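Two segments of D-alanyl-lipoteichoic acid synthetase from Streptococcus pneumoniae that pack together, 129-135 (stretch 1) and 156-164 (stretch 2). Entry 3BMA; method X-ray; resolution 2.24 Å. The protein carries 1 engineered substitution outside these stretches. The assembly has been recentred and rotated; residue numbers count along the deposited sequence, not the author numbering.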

# COMPACT_ATOMS: atom_id res chain seq x y z
N GLN C 129 11.54 -18.74 0.61
CA GLN C 129 10.73 -19.86 0.11
C GLN C 129 9.24 -19.68 0.39
O GLN C 129 8.41 -20.07 -0.43
CB GLN C 129 11.20 -21.18 0.71
CG GLN C 129 12.45 -21.74 0.05
CD GLN C 129 13.06 -22.88 0.83
OE1 GLN C 129 12.34 -23.70 1.40
NE2 GLN C 129 14.39 -22.95 0.85
N LEU C 130 8.92 -19.12 1.55
CA LEU C 130 7.54 -18.82 1.93
C LEU C 130 6.92 -17.86 0.92
O LEU C 130 5.86 -18.15 0.36
CB LEU C 130 7.49 -18.19 3.32
CG LEU C 130 6.36 -18.52 4.31
CD1 LEU C 130 6.44 -17.57 5.48
CD2 LEU C 130 4.95 -18.49 3.71
N THR C 131 7.58 -16.73 0.68
CA THR C 131 7.06 -15.68 -0.21
C THR C 131 7.04 -16.09 -1.68
O THR C 131 6.15 -15.67 -2.42
CB THR C 131 7.80 -14.34 -0.03
OG1 THR C 131 9.22 -14.56 0.04
CG2 THR C 131 7.34 -13.63 1.23
N SER C 132 8.02 -16.90 -2.09
CA SER C 132 8.07 -17.50 -3.43
C SER C 132 6.92 -18.46 -3.67
O SER C 132 6.35 -18.51 -4.76
CB SER C 132 9.38 -18.26 -3.65
OG SER C 132 10.49 -17.40 -3.56
N PHE C 133 6.58 -19.23 -2.63
CA PHE C 133 5.43 -20.12 -2.66
C PHE C 133 4.13 -19.35 -2.84
O PHE C 133 3.32 -19.70 -3.70
CB PHE C 133 5.38 -20.99 -1.39
CG PHE C 133 4.07 -21.71 -1.19
CD1 PHE C 133 3.24 -21.37 -0.12
CD2 PHE C 133 3.67 -22.73 -2.05
CE1 PHE C 133 2.04 -22.03 0.08
CE2 PHE C 133 2.47 -23.39 -1.86
CZ PHE C 133 1.65 -23.04 -0.80
N LEU C 134 3.94 -18.28 -2.06
CA LEU C 134 2.72 -17.47 -2.12
C LEU C 134 2.60 -16.67 -3.41
O LEU C 134 1.50 -16.37 -3.86
CB LEU C 134 2.62 -16.54 -0.90
CG LEU C 134 2.54 -17.12 0.51
CD1 LEU C 134 2.85 -16.06 1.55
CD2 LEU C 134 1.18 -17.75 0.79
N LYS C 135 3.74 -16.31 -4.01
CA LYS C 135 3.76 -15.59 -5.28
C LYS C 135 3.40 -16.50 -6.45
O LYS C 135 2.61 -16.12 -7.32
CB LYS C 135 5.12 -14.94 -5.52
CG LYS C 135 5.12 -13.93 -6.67
CD LYS C 135 6.53 -13.68 -7.18
CE LYS C 135 6.51 -12.93 -8.50
NZ LYS C 135 7.89 -12.65 -9.01
N ASN C 156 2.12 -21.65 13.98
CA ASN C 156 2.21 -20.20 14.01
C ASN C 156 3.23 -19.67 13.00
O ASN C 156 4.21 -19.01 13.37
CB ASN C 156 2.54 -19.70 15.43
CG ASN C 156 1.34 -19.76 16.36
OD1 ASN C 156 0.19 -19.65 15.92
ND2 ASN C 156 1.60 -19.91 17.65
N VAL C 157 2.99 -19.96 11.73
CA VAL C 157 3.86 -19.54 10.62
C VAL C 157 3.74 -18.03 10.36
O VAL C 157 2.74 -17.40 10.73
CB VAL C 157 3.55 -20.39 9.33
CG1 VAL C 157 2.20 -20.01 8.69
CG2 VAL C 157 4.68 -20.32 8.31
N ALA C 158 4.78 -17.45 9.77
CA ALA C 158 4.73 -16.08 9.27
C ALA C 158 3.74 -16.01 8.11
O ALA C 158 3.65 -16.94 7.31
CB ALA C 158 6.11 -15.63 8.81
N MET C 159 3.00 -14.90 8.05
CA MET C 159 1.88 -14.71 7.11
C MET C 159 0.84 -15.84 7.19
O MET C 159 0.40 -16.37 6.17
CB MET C 159 2.38 -14.48 5.68
CG MET C 159 3.09 -13.15 5.50
SD MET C 159 4.03 -13.07 3.97
CE MET C 159 5.37 -14.19 4.35
N LYS C 160 0.48 -16.18 8.43
CA LYS C 160 -0.47 -17.24 8.76
C LYS C 160 -1.84 -17.04 8.10
O LYS C 160 -2.48 -18.01 7.70
CB LYS C 160 -0.62 -17.32 10.29
CG LYS C 160 -1.35 -18.55 10.82
CD LYS C 160 -1.31 -18.58 12.34
CE LYS C 160 -2.42 -19.45 12.92
NZ LYS C 160 -2.37 -19.50 14.41
N ASP C 161 -2.27 -15.79 7.98
CA ASP C 161 -3.55 -15.43 7.35
C ASP C 161 -3.61 -15.84 5.87
O ASP C 161 -4.66 -16.25 5.37
CB ASP C 161 -3.84 -13.93 7.51
CG ASP C 161 -2.77 -13.05 6.84
OD1 ASP C 161 -3.11 -12.35 5.86
OD2 ASP C 161 -1.60 -13.06 7.28
N LEU C 162 -2.47 -15.73 5.19
CA LEU C 162 -2.37 -15.99 3.76
C LEU C 162 -2.27 -17.48 3.48
O LEU C 162 -2.86 -17.98 2.51
CB LEU C 162 -1.17 -15.24 3.17
CG LEU C 162 -1.22 -13.71 3.24
CD1 LEU C 162 0.14 -13.09 2.95
CD2 LEU C 162 -2.26 -13.16 2.29
N VAL C 163 -1.54 -18.19 4.34
CA VAL C 163 -1.38 -19.64 4.26
C VAL C 163 -2.70 -20.37 4.60
O VAL C 163 -3.07 -21.33 3.91
CB VAL C 163 -0.20 -20.13 5.15
CG1 VAL C 163 -0.00 -21.63 5.03
CG2 VAL C 163 1.09 -19.42 4.75
N GLN C 164 -3.40 -19.90 5.63
CA GLN C 164 -4.71 -20.45 6.02
C GLN C 164 -5.78 -20.31 4.93
O GLN C 164 -6.60 -21.21 4.76
CB GLN C 164 -5.24 -19.80 7.30
CG GLN C 164 -4.67 -20.37 8.60
CD GLN C 164 -5.13 -19.60 9.84
OE1 GLN C 164 -5.45 -18.41 9.77
NE2 GLN C 164 -5.15 -20.28 10.98

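What holds the two segments together? Apolar packing does, since no hydrogen bond crosses between them. Leu130 touches four residues of the second stretch, with its CA-to-CB bond pointing toward that stretch. CD1 of Leu130 sits 3.7 Å from CE of Met159, 3.9 Å from CB of Ala158 and 4.3 Å from CG2 of Val157, and its CD2 lies 4.1 Å from CG2 of Val163. Its chi1 of -143° falls between the usual wells.

How does the contact continue along the helix? Leu134, one turn after Leu130, also points toward the second stretch. Its CD1 is 4.0 Å from SD of Met159, and its CD2 approaches CB of Leu162 at 4.2 Å and CG2 of Val163 at 4.3 Å. Met159 and Val163 thus each touch both leucines. With the helix axes no closer than 11.4 Å and inclined at 42°, side chains fill the space between the backbones.

Do polar groups take part at all? They do so by proximity alone. The carbonyl O of Ala158 lies 3.4 Å from CD1 of Leu130, the shortest approach across the interface, but a methyl carbon offers it no conventional hydrogen bond. Thr131 contributes its methyl, with CG2 3.7 Å from CE of Met159; its OG1 is hydrogen-bonded elsewhere in the structure.

Where, then, are the backbone hydrogen bonds? Backbone hydrogen bonds lie within each segment. Leu134 N donates to Leu130 O at 3.1 Å, a helical bond linking the two leucines one turn apart. Met159 occupies the N-cap position, and its O accepts from Leu162 N at 3.1 Å and Val163 N at 3.2 Å, so a residue that packs against both leucines also accepts bonds from the first turn of its helix.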